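Local atomic coordinates of aminoglycoside-O-phosphotransferase VIII (Streptomyces rimosus, PDB entry 4H05), a protein that probably phosphorylates the 3'-hydroxyl of aminoglycoside antibiotics such as kanamycin at the expense of ATP, giving its host resistance to them. Residues Trp104-Gln108 / Leu198-Cys203; Arg109-Ala113 / Trp237-Cys242; Leu116-Arg121 / Phe246-Arg252; Glu173-Pro179 / Phe265-Leu269. Residues are numbered along the deposited sequence.

Contact 1 of 4, residues Trp104-Gln108 / Leu198-Cys203; sequences WPREQ and LDPRTC
Trp104 opens the first segment with an extended backbone (phi/psi -91°/152°) and an m rotamer at chi1, chi2 near 79°, which sends the indole straight at the loop 198-203. The CA atoms of Trp104 and Pro200 stand 8.5 Å apart. The outer end of the six-membered ring makes the contact: Trp104 CH2 lies 3.5 Å from Asp199 O, near the ring plane, and 3.7 Å from Pro200 CA, while Trp104 CZ2 packs on Leu198 CG at 4.1 Å. Cys203 SG approaches obliquely, 3.9 Å from Trp104 CZ3, a sulfur-aromatic contact. The indole NE1 bonds away from this loop, to Pro99 O. Next, Pro105 to Gln108 form a type I beta turn, closed by Gln108 N to Pro105 O (2.6 Å), which turns Arg106 and Glu107 outward. Gln108 (chi1 m, chi2 t) comes back toward the partner, its CA 7.7 Å from that of Cys203, and rests its side chain against the backbone around Pro200. The receiving loop is stiffened from within: Asp199 OD2 accepts from Arg201 N (2.7 Å) and Thr202 N (2.8 Å), Cys203 N bonds Asp199 O (3.0 Å), and Cys203 takes positive phi (59°/18°). This is an Asx turn in the connection of the hairpin 196-198/205-208, which follows the predicted magnesium ligand Asn195 in the kinase-like fold.

Contact 2 of 4, residues Arg109-Ala113 / Trp237-Cys242; sequences RLDVA and WFGPEC
Arg109 lays one face of its guanidinium over Trp237 CB; its CD sits 3.3 Å from Trp237 O and its NH2 3.8 Å from Trp237 CD1. The side chain is fully stretched (m at chi1, then t, t), and its NE is held by the carbonyl of Trp104. Residues 109-113 are the first turn of helix 109-124, with Ala113 N bonded to Arg109 O at 3.1 Å. Facing them, Trp237 and Phe238 run in open loop conformation to Gly239, the N-cap of helix 240-251, whose angles (146°/-163°) call for glycine; Pro240 starts the helix. CA atoms are closest for Arg109 with Phe238 (6.3 Å) and Leu110 with Cys242 (5.3 Å). Phe238 (chi1 m) offers its ring edge to the helix: CZ meets Val112 CG1 at 3.5 Å, and CE2 lies 3.8 Å from Arg109 O. Cys242 (m) packs against the turn, SG 3.8 Å from Arg109 O and CB 3.8 Å from Ala113 CB, so the small Ala113 permits close backbone approach; Ala113 CB also reaches Cys242 O at 3.6 Å. Leu110 CD2 finishes the seam 3.9 Å from Glu241 O. Two helix starts packed side by side, one behind a glycine N-cap, belong to the helical lobe of the kinase-like phosphotransferase fold.

Contact 3 of 4, residues Leu116-Arg121 / Phe246-Arg252; sequences LAGLAR and FLREYGR
Helices 116-121 and 246-251 run roughly parallel, crossing at -32° with their axes only 8.3 Å apart, a closeness that small residues make possible. Ala117 is the central bump: its CA is 5.0 Å from that of Tyr250, and its CB enters the hollow between Phe246, Glu249 and Tyr250. There Ala117 CB stands over the Phe246 ring face, 3.8 Å from the centroid (CH-pi), and touches Glu249 CG at 3.5 Å and Tyr250 N at 3.7 Å. The two aromatic side chains, both t at chi1, in turn fill the groove beside Ala120, whose CB lies 4.0 Å from Phe246 CZ and 3.9 Å from Tyr250 CE1. Leu116 CB closes one end, 4.1 Å from Phe246 CE2. Beyond this seam, helix 220-230 packs on Phe246, and Tyr250 OH bonds His124 and Arg219. At the other end, Arg121 (t, t) bends round so that NE gives Glu249 OE2 a nearly linear bond of 2.9 Å within a salt bridge. The poorly ordered Arg252 pairs NH1 with Glu249 OE1 at 2.9 Å, a weak bond. Two arginines thus share one carboxylate, which can offset the repulsion of Arg121 NH2 and Arg252 NH2, 3.1 Å apart: an apolar seam ending in a charged network at the partly exposed margin.

Contact 4 of 4, residues Glu173-Pro179 / Phe265-Leu269; sequences ELERTRP and FYRLL
An antiparallel helix pair in the helical C-terminal lobe of the kinase-like fold is made here: the segments 173-177 and 265-269 approach to 10.2 Å between axes, with 152° between their directions (signed crossing angle -152°). In register, Thr177 CA lies 6.7 Å from Phe265 CA, and Leu174 CA lies 6.8 Å from Leu269 CA. Phe265 comes first, its side chain t at chi1 and directed at the partner. Past the helix, Arg178 (-52°/137°) and Pro179 (-60°/149°) are extended and bring Pro179 over this ring: Pro179 CD sits 3.4 Å from the Phe265 centroid, 9° off the normal, a CH-pi contact over the face. Arg178 CA is 3.4 Å from Phe265 CE1, and Thr177 OG1 lies at the ring edge, 3.7 Å from Phe265 CD1. Tyr266 (m) adds a peripheral touch to Pro179 and turns its ring largely to helix 220-230, while Leu137 of helix 137-150 borders both aromatics. Leu268 (t, p) pushes its CD2 between successive turns of the partner, 3.6 Å from Leu174 CA, 3.9 Å from Glu173 CG and 3.8 Å from Thr177 OG1. Leu269 closes the row, its CB 4.1 Å from Leu174 CD2. The hydroxyl of Thr177 is turned back onto its own helix (chi1 p), where OG1 donates to Glu173 O at 2.7 Å.

Contacts 2 and 3 are successive parts of one seam between helix 109-124 and helix 240-251, joined where Ala113 O meets Phe246 CD2 at 3.4 Å. Contact 1 touches the first of these helices from another side: Val112 turns CG2 to Trp104 and Cys203 and CG1 to Phe238 of contact 2. Contact 4 stands apart, about 24 Å between centres from contact 3, and joins different helices. All four are partly buried, each mixing inner and surface residues. Contact 1 sets an indole against a loop backbone, contact 2 combines small residues, a phenylalanine edge and an arginine overlay, contact 3 alone carries a salt bridge between its segments, and contact 4 is essentially apolar, centred on a phenylalanine ring.

Contact 1 of 4, residues Trp104-Gln108 / Leu198-Cys203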
# COMPACT_ATOMS: atom_id res chain seq x y z
N TRP A 104 15.83 -6.99 -8.55
CA TRP A 104 16.85 -7.27 -7.61
C TRP A 104 17.82 -8.29 -8.19
O TRP A 104 17.41 -9.15 -9.00
CB TRP A 104 16.20 -7.81 -6.32
CG TRP A 104 15.72 -6.76 -5.37
CD1 TRP A 104 14.54 -6.01 -5.46
CD2 TRP A 104 16.39 -6.26 -4.16
NE1 TRP A 104 14.46 -5.09 -4.47
CE2 TRP A 104 15.54 -5.19 -3.64
CE3 TRP A 104 17.57 -6.57 -3.48
CZ2 TRP A 104 15.85 -4.50 -2.47
CZ3 TRP A 104 17.87 -5.89 -2.31
CH2 TRP A 104 17.03 -4.86 -1.81
N PRO A 105 19.11 -8.26 -7.75
CA PRO A 105 20.00 -9.35 -8.10
C PRO A 105 19.35 -10.68 -7.80
O PRO A 105 18.82 -10.90 -6.71
CB PRO A 105 21.22 -9.13 -7.20
CG PRO A 105 21.28 -7.66 -7.10
CD PRO A 105 19.83 -7.24 -6.96
N ARG A 106 19.38 -11.56 -8.80
CA ARG A 106 18.77 -12.87 -8.73
C ARG A 106 19.05 -13.62 -7.44
O ARG A 106 18.20 -14.29 -6.90
CB ARG A 106 19.21 -13.65 -9.99
CG ARG A 106 19.61 -15.10 -9.76
CD ARG A 106 20.34 -15.70 -10.98
NE ARG A 106 19.92 -17.09 -11.13
CZ ARG A 106 18.76 -17.45 -11.67
NH1 ARG A 106 17.94 -16.52 -12.18
NH2 ARG A 106 18.43 -18.74 -11.74
N GLU A 107 20.26 -13.49 -6.92
CA GLU A 107 20.65 -14.24 -5.74
C GLU A 107 20.05 -13.59 -4.53
O GLU A 107 20.37 -14.00 -3.43
CB GLU A 107 22.18 -14.22 -5.51
CG GLU A 107 23.05 -13.92 -6.73
CD GLU A 107 23.09 -12.45 -7.10
OE1 GLU A 107 22.13 -12.05 -7.80
OE2 GLU A 107 24.06 -11.70 -6.72
N GLN A 108 19.29 -12.50 -4.70
CA GLN A 108 18.70 -11.83 -3.53
C GLN A 108 17.16 -11.94 -3.54
O GLN A 108 16.50 -11.78 -2.53
CB GLN A 108 19.20 -10.37 -3.44
CG GLN A 108 20.56 -10.20 -2.78
CD GLN A 108 20.92 -8.72 -2.58
OE1 GLN A 108 21.40 -8.32 -1.52
NE2 GLN A 108 20.70 -7.91 -3.59
N LEU A 198 13.86 -1.74 1.01
CA LEU A 198 14.77 -2.52 1.75
C LEU A 198 16.26 -2.19 1.49
O LEU A 198 16.66 -1.58 0.48
CB LEU A 198 14.49 -4.01 1.53
CG LEU A 198 13.47 -4.85 0.81
CD1 LEU A 198 12.97 -5.97 1.72
CD2 LEU A 198 12.38 -4.10 0.03
N ASP A 199 17.09 -2.58 2.43
CA ASP A 199 18.51 -2.20 2.32
C ASP A 199 19.09 -3.03 1.14
O ASP A 199 18.86 -4.23 1.10
CB ASP A 199 19.17 -2.52 3.67
CG ASP A 199 20.67 -2.33 3.64
OD1 ASP A 199 21.13 -1.36 4.21
OD2 ASP A 199 21.35 -3.12 3.01
N PRO A 200 19.80 -2.42 0.19
CA PRO A 200 20.29 -3.24 -0.96
C PRO A 200 21.33 -4.31 -0.58
O PRO A 200 21.48 -5.31 -1.29
CB PRO A 200 20.86 -2.24 -1.97
CG PRO A 200 20.54 -0.88 -1.43
CD PRO A 200 19.90 -0.97 -0.06
N ARG A 201 21.96 -4.16 0.58
CA ARG A 201 22.94 -5.13 1.02
C ARG A 201 22.34 -6.21 1.85
O ARG A 201 22.64 -7.35 1.63
CB ARG A 201 24.01 -4.40 1.79
CG ARG A 201 25.26 -5.20 2.11
CD ARG A 201 26.08 -4.43 3.16
NE ARG A 201 26.37 -5.42 4.16
CZ ARG A 201 26.17 -5.34 5.47
NH1 ARG A 201 25.77 -4.24 6.07
NH2 ARG A 201 26.48 -6.41 6.21
N THR A 202 21.47 -5.91 2.82
CA THR A 202 21.08 -7.00 3.74
C THR A 202 19.68 -7.53 3.43
O THR A 202 19.24 -8.49 4.01
CB THR A 202 21.07 -6.49 5.19
OG1 THR A 202 20.14 -5.39 5.29
CG2 THR A 202 22.49 -6.03 5.60
N CYS A 203 18.95 -6.84 2.54
CA CYS A 203 17.47 -7.05 2.44
C CYS A 203 16.69 -6.78 3.76
O CYS A 203 15.54 -7.22 3.90
CB CYS A 203 17.15 -8.47 1.90
SG CYS A 203 17.93 -8.78 0.29

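Contact 2 of 4, residues Arg109-Ala113 / Trp237-Cys242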
# COMPACT_ATOMS: atom_id res chain seq x y z
N ARG A 109 16.59 -12.32 -4.69
CA ARG A 109 15.15 -12.42 -4.83
C ARG A 109 14.44 -13.22 -3.75
O ARG A 109 13.44 -12.75 -3.23
CB ARG A 109 14.81 -12.93 -6.21
CG ARG A 109 15.30 -11.93 -7.22
CD ARG A 109 15.13 -12.41 -8.63
NE ARG A 109 15.50 -11.33 -9.52
CZ ARG A 109 15.62 -11.48 -10.83
NH1 ARG A 109 15.37 -12.64 -11.41
NH2 ARG A 109 15.98 -10.46 -11.56
N LEU A 110 14.96 -14.38 -3.37
CA LEU A 110 14.35 -15.16 -2.29
C LEU A 110 14.43 -14.42 -0.99
O LEU A 110 13.47 -14.40 -0.24
CB LEU A 110 15.02 -16.54 -2.14
CG LEU A 110 14.52 -17.60 -3.15
CD1 LEU A 110 15.67 -18.35 -3.79
CD2 LEU A 110 13.58 -18.59 -2.50
N ASP A 111 15.57 -13.80 -0.71
CA ASP A 111 15.67 -13.00 0.50
C ASP A 111 14.63 -11.84 0.62
O ASP A 111 14.24 -11.49 1.72
CB ASP A 111 17.08 -12.40 0.61
CG ASP A 111 18.16 -13.48 0.76
OD1 ASP A 111 17.88 -14.52 1.41
OD2 ASP A 111 19.27 -13.28 0.21
N VAL A 112 14.33 -11.19 -0.48
CA VAL A 112 13.31 -10.10 -0.52
C VAL A 112 11.95 -10.68 -0.18
O VAL A 112 11.24 -10.19 0.73
CB VAL A 112 13.33 -9.38 -1.88
CG1 VAL A 112 12.22 -8.33 -1.92
CG2 VAL A 112 14.69 -8.73 -2.09
N ALA A 113 11.68 -11.80 -0.82
CA ALA A 113 10.48 -12.59 -0.55
C ALA A 113 10.32 -12.87 0.91
O ALA A 113 9.23 -12.68 1.44
CB ALA A 113 10.50 -13.88 -1.35
N TRP A 237 10.10 -9.05 -10.06
CA TRP A 237 10.99 -10.13 -10.41
C TRP A 237 11.03 -11.14 -9.31
O TRP A 237 12.00 -11.25 -8.55
CB TRP A 237 12.35 -9.52 -10.70
CG TRP A 237 12.39 -8.83 -12.00
CD1 TRP A 237 12.75 -9.40 -13.23
CD2 TRP A 237 12.07 -7.42 -12.30
NE1 TRP A 237 12.71 -8.46 -14.22
CE2 TRP A 237 12.29 -7.25 -13.74
CE3 TRP A 237 11.61 -6.35 -11.56
CZ2 TRP A 237 12.06 -6.04 -14.39
CZ3 TRP A 237 11.36 -5.14 -12.22
CH2 TRP A 237 11.61 -4.96 -13.59
N PHE A 238 9.95 -11.88 -9.23
CA PHE A 238 9.78 -12.86 -8.19
C PHE A 238 9.48 -14.21 -8.86
O PHE A 238 10.17 -14.58 -9.78
CB PHE A 238 8.71 -12.35 -7.18
CG PHE A 238 9.22 -11.20 -6.30
CD1 PHE A 238 8.63 -9.95 -6.33
CD2 PHE A 238 10.31 -11.40 -5.43
CE1 PHE A 238 9.12 -8.91 -5.55
CE2 PHE A 238 10.79 -10.37 -4.63
CZ PHE A 238 10.18 -9.14 -4.67
N GLY A 239 8.50 -14.95 -8.37
CA GLY A 239 7.93 -16.06 -9.12
C GLY A 239 7.52 -17.14 -8.15
O GLY A 239 7.39 -16.87 -6.92
N PRO A 240 7.31 -18.36 -8.68
CA PRO A 240 6.67 -19.40 -7.87
C PRO A 240 7.49 -19.77 -6.62
O PRO A 240 6.95 -20.12 -5.57
CB PRO A 240 6.55 -20.60 -8.87
CG PRO A 240 7.39 -20.25 -10.06
CD PRO A 240 7.48 -18.75 -10.10
N GLU A 241 8.80 -19.70 -6.75
CA GLU A 241 9.67 -20.07 -5.63
C GLU A 241 9.71 -19.01 -4.53
O GLU A 241 9.82 -19.31 -3.36
CB GLU A 241 11.09 -20.27 -6.15
CG GLU A 241 11.29 -21.52 -6.98
CD GLU A 241 12.77 -21.73 -7.24
OE1 GLU A 241 13.26 -21.34 -8.33
OE2 GLU A 241 13.45 -22.21 -6.31
N CYS A 242 9.72 -17.77 -4.93
CA CYS A 242 9.57 -16.67 -4.00
C CYS A 242 8.27 -16.75 -3.26
O CYS A 242 8.26 -16.59 -2.03
CB CYS A 242 9.71 -15.36 -4.72
SG CYS A 242 11.38 -15.08 -5.37

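Contact 3 of 4, residues Leu116-Arg121 / Phe246-Arg252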
# COMPACT_ATOMS: atom_id res chain seq x y z
N LEU A 116 9.82 -9.73 2.98
CA LEU A 116 8.42 -9.31 2.82
C LEU A 116 7.53 -10.05 3.80
O LEU A 116 6.79 -9.44 4.58
CB LEU A 116 7.94 -9.45 1.40
CG LEU A 116 8.37 -8.35 0.42
CD1 LEU A 116 7.93 -8.76 -0.95
CD2 LEU A 116 7.79 -6.97 0.68
N ALA A 117 7.66 -11.36 3.84
CA ALA A 117 6.94 -12.17 4.79
C ALA A 117 7.19 -11.74 6.24
O ALA A 117 6.26 -11.75 7.07
CB ALA A 117 7.32 -13.64 4.59
N GLY A 118 8.43 -11.40 6.56
CA GLY A 118 8.80 -10.99 7.92
C GLY A 118 8.13 -9.70 8.32
O GLY A 118 7.77 -9.46 9.46
N LEU A 119 7.95 -8.84 7.34
CA LEU A 119 7.33 -7.55 7.59
C LEU A 119 5.83 -7.77 7.78
O LEU A 119 5.23 -7.20 8.68
CB LEU A 119 7.62 -6.60 6.41
CG LEU A 119 6.81 -5.32 6.52
CD1 LEU A 119 7.34 -4.52 7.71
CD2 LEU A 119 6.86 -4.52 5.24
N ALA A 120 5.26 -8.62 6.93
CA ALA A 120 3.85 -9.11 7.07
C ALA A 120 3.56 -9.68 8.48
O ALA A 120 2.59 -9.32 9.12
CB ALA A 120 3.50 -10.10 5.94
N ARG A 121 4.51 -10.41 9.02
CA ARG A 121 4.41 -11.09 10.29
C ARG A 121 4.50 -10.10 11.47
O ARG A 121 3.83 -10.22 12.47
CB ARG A 121 5.47 -12.18 10.17
CG ARG A 121 6.11 -13.03 11.28
CD ARG A 121 6.68 -14.30 10.56
NE ARG A 121 7.99 -14.85 10.91
CZ ARG A 121 8.37 -15.24 12.12
NH1 ARG A 121 7.62 -15.06 13.20
NH2 ARG A 121 9.57 -15.75 12.27
N PHE A 246 8.04 -16.82 0.58
CA PHE A 246 7.16 -15.98 1.39
C PHE A 246 6.23 -16.82 2.25
O PHE A 246 6.10 -16.58 3.45
CB PHE A 246 6.33 -15.08 0.51
CG PHE A 246 5.43 -14.18 1.29
CD1 PHE A 246 4.20 -14.62 1.70
CD2 PHE A 246 5.82 -12.90 1.60
CE1 PHE A 246 3.37 -13.80 2.41
CE2 PHE A 246 4.97 -12.06 2.30
CZ PHE A 246 3.75 -12.52 2.72
N LEU A 247 5.65 -17.88 1.70
CA LEU A 247 4.68 -18.65 2.49
C LEU A 247 5.31 -19.50 3.59
O LEU A 247 4.74 -19.61 4.67
CB LEU A 247 3.78 -19.53 1.63
CG LEU A 247 2.50 -18.95 1.00
CD1 LEU A 247 1.69 -20.14 0.46
CD2 LEU A 247 1.69 -18.17 2.00
N ARG A 248 6.48 -20.06 3.34
CA ARG A 248 7.24 -20.79 4.43
C ARG A 248 7.59 -19.86 5.58
O ARG A 248 7.33 -20.18 6.71
CB ARG A 248 8.55 -21.35 3.82
CG ARG A 248 9.50 -22.15 4.78
CD ARG A 248 10.65 -22.79 3.97
NE ARG A 248 10.13 -23.19 2.65
CZ ARG A 248 10.46 -22.68 1.46
NH1 ARG A 248 11.43 -21.78 1.32
NH2 ARG A 248 9.85 -23.14 0.36
N GLU A 249 8.17 -18.69 5.27
CA GLU A 249 8.47 -17.67 6.30
C GLU A 249 7.21 -17.15 6.99
O GLU A 249 7.14 -17.11 8.22
CB GLU A 249 9.29 -16.52 5.70
CG GLU A 249 9.56 -15.32 6.64
CD GLU A 249 10.31 -15.68 7.92
OE1 GLU A 249 11.02 -16.73 7.82
OE2 GLU A 249 10.13 -14.97 9.00
N TYR A 250 6.18 -16.79 6.25
CA TYR A 250 5.00 -16.29 6.96
C TYR A 250 4.45 -17.35 7.88
O TYR A 250 4.10 -17.07 9.03
CB TYR A 250 3.92 -15.86 5.99
CG TYR A 250 2.81 -15.15 6.71
CD1 TYR A 250 2.89 -13.82 7.00
CD2 TYR A 250 1.71 -15.85 7.16
CE1 TYR A 250 1.84 -13.15 7.62
CE2 TYR A 250 0.65 -15.19 7.80
CZ TYR A 250 0.72 -13.84 8.01
OH TYR A 250 -0.30 -13.25 8.69
N GLY A 251 4.37 -18.59 7.41
CA GLY A 251 3.97 -19.71 8.28
C GLY A 251 4.70 -19.90 9.62
O GLY A 251 4.18 -20.53 10.52
N ARG A 252 5.87 -19.32 9.82
CA ARG A 252 6.58 -19.53 11.11
C ARG A 252 5.97 -19.19 12.52
O ARG A 252 5.73 -20.14 13.26
CB ARG A 252 8.00 -19.03 11.00
CG ARG A 252 8.88 -19.88 10.05
CD ARG A 252 10.30 -19.29 9.91
NE ARG A 252 10.81 -18.72 11.18
CZ ARG A 252 11.80 -17.83 11.31
NH1 ARG A 252 12.46 -17.36 10.24
NH2 ARG A 252 12.14 -17.40 12.53

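Contact 4 of 4, residues Glu173-Pro179 / Phe265-Leu269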
# COMPACT_ATOMS: atom_id res chain seq x y z
N GLU A 173 -20.22 -9.84 -7.61
CA GLU A 173 -19.34 -10.98 -7.33
C GLU A 173 -18.79 -10.81 -5.92
O GLU A 173 -18.78 -11.70 -5.12
CB GLU A 173 -18.24 -11.11 -8.40
CG GLU A 173 -17.38 -12.38 -8.33
CD GLU A 173 -18.18 -13.65 -8.51
OE1 GLU A 173 -19.25 -13.55 -9.09
OE2 GLU A 173 -17.79 -14.73 -8.04
N LEU A 174 -18.46 -9.58 -5.59
CA LEU A 174 -17.90 -9.25 -4.25
C LEU A 174 -18.86 -9.58 -3.11
O LEU A 174 -18.49 -10.30 -2.18
CB LEU A 174 -17.60 -7.78 -4.26
CG LEU A 174 -16.47 -7.11 -3.51
CD1 LEU A 174 -17.02 -6.16 -2.52
CD2 LEU A 174 -15.34 -8.02 -3.02
N GLU A 175 -20.10 -9.07 -3.21
CA GLU A 175 -21.20 -9.38 -2.25
C GLU A 175 -21.45 -10.89 -2.21
O GLU A 175 -21.60 -11.50 -1.13
CB GLU A 175 -22.48 -8.56 -2.59
CG GLU A 175 -22.50 -7.08 -2.11
CD GLU A 175 -23.50 -6.18 -2.88
N ARG A 176 -21.38 -11.57 -3.35
CA ARG A 176 -21.66 -13.01 -3.34
C ARG A 176 -20.61 -13.86 -2.65
O ARG A 176 -20.92 -14.82 -1.93
CB ARG A 176 -21.82 -13.53 -4.77
CG ARG A 176 -22.13 -15.03 -4.86
CD ARG A 176 -22.33 -15.51 -6.30
NE ARG A 176 -21.05 -15.82 -6.95
CZ ARG A 176 -20.26 -16.87 -6.66
NH1 ARG A 176 -20.60 -17.76 -5.73
NH2 ARG A 176 -19.10 -17.02 -7.29
N THR A 177 -19.36 -13.54 -2.91
CA THR A 177 -18.24 -14.25 -2.29
C THR A 177 -17.77 -13.71 -0.95
O THR A 177 -16.89 -14.29 -0.36
CB THR A 177 -17.07 -14.32 -3.27
OG1 THR A 177 -16.80 -13.00 -3.83
CG2 THR A 177 -17.47 -15.24 -4.44
N ARG A 178 -18.35 -12.68 -0.37
CA ARG A 178 -17.71 -12.16 0.87
C ARG A 178 -17.48 -13.26 1.89
O ARG A 178 -18.30 -14.10 2.08
CB ARG A 178 -18.38 -10.91 1.49
CG ARG A 178 -19.16 -11.04 2.76
CD ARG A 178 -19.91 -9.71 3.03
NE ARG A 178 -19.52 -9.07 4.28
CZ ARG A 178 -19.81 -7.82 4.65
NH1 ARG A 178 -20.52 -6.98 3.90
NH2 ARG A 178 -19.40 -7.40 5.84
N PRO A 179 -16.31 -13.26 2.53
CA PRO A 179 -16.08 -14.30 3.54
C PRO A 179 -17.07 -14.31 4.71
O PRO A 179 -17.65 -13.27 5.07
CB PRO A 179 -14.66 -14.00 4.02
CG PRO A 179 -14.03 -13.37 2.83
CD PRO A 179 -15.09 -12.47 2.31
N PHE A 265 -10.87 -13.51 -2.81
CA PHE A 265 -11.77 -12.47 -2.40
C PHE A 265 -11.02 -11.17 -2.23
O PHE A 265 -11.46 -10.16 -2.71
CB PHE A 265 -12.50 -12.77 -1.11
CG PHE A 265 -13.40 -11.64 -0.69
CD1 PHE A 265 -14.64 -11.48 -1.27
CD2 PHE A 265 -12.97 -10.69 0.21
CE1 PHE A 265 -15.45 -10.42 -0.94
CE2 PHE A 265 -13.76 -9.64 0.58
CZ PHE A 265 -15.01 -9.48 -0.01
N TYR A 266 -9.84 -11.20 -1.65
CA TYR A 266 -9.13 -9.94 -1.40
C TYR A 266 -8.42 -9.43 -2.63
O TYR A 266 -8.22 -8.22 -2.78
CB TYR A 266 -8.26 -10.03 -0.11
CG TYR A 266 -9.13 -10.05 1.17
CD1 TYR A 266 -9.78 -8.90 1.60
CD2 TYR A 266 -9.33 -11.21 1.89
CE1 TYR A 266 -10.59 -8.91 2.69
CE2 TYR A 266 -10.17 -11.22 3.02
CZ TYR A 266 -10.83 -10.07 3.34
OH TYR A 266 -11.65 -10.03 4.36
N ARG A 267 -8.14 -10.30 -3.60
CA ARG A 267 -7.72 -9.85 -4.90
C ARG A 267 -8.86 -9.13 -5.63
O ARG A 267 -8.61 -8.17 -6.36
CB ARG A 267 -7.21 -11.01 -5.82
CG ARG A 267 -5.76 -11.51 -5.66
CD ARG A 267 -5.31 -12.42 -6.86
NE ARG A 267 -5.26 -13.70 -6.22
CZ ARG A 267 -6.06 -14.74 -6.34
NH1 ARG A 267 -6.95 -14.86 -7.29
NH2 ARG A 267 -5.89 -15.72 -5.47
N LEU A 268 -10.08 -9.65 -5.51
CA LEU A 268 -11.26 -9.05 -6.12
C LEU A 268 -11.62 -7.73 -5.46
O LEU A 268 -11.84 -6.68 -6.12
CB LEU A 268 -12.47 -10.02 -6.04
CG LEU A 268 -13.82 -9.43 -6.38
CD1 LEU A 268 -13.90 -8.96 -7.85
CD2 LEU A 268 -14.92 -10.45 -5.97
N LEU A 269 -11.61 -7.73 -4.14
CA LEU A 269 -11.81 -6.42 -3.46
C LEU A 269 -10.91 -5.30 -3.97
O LEU A 269 -11.33 -4.12 -4.12
CB LEU A 269 -11.66 -6.59 -1.94
CG LEU A 269 -11.87 -5.34 -1.10
CD1 LEU A 269 -13.32 -4.85 -1.27
CD2 LEU A 269 -11.48 -5.61 0.38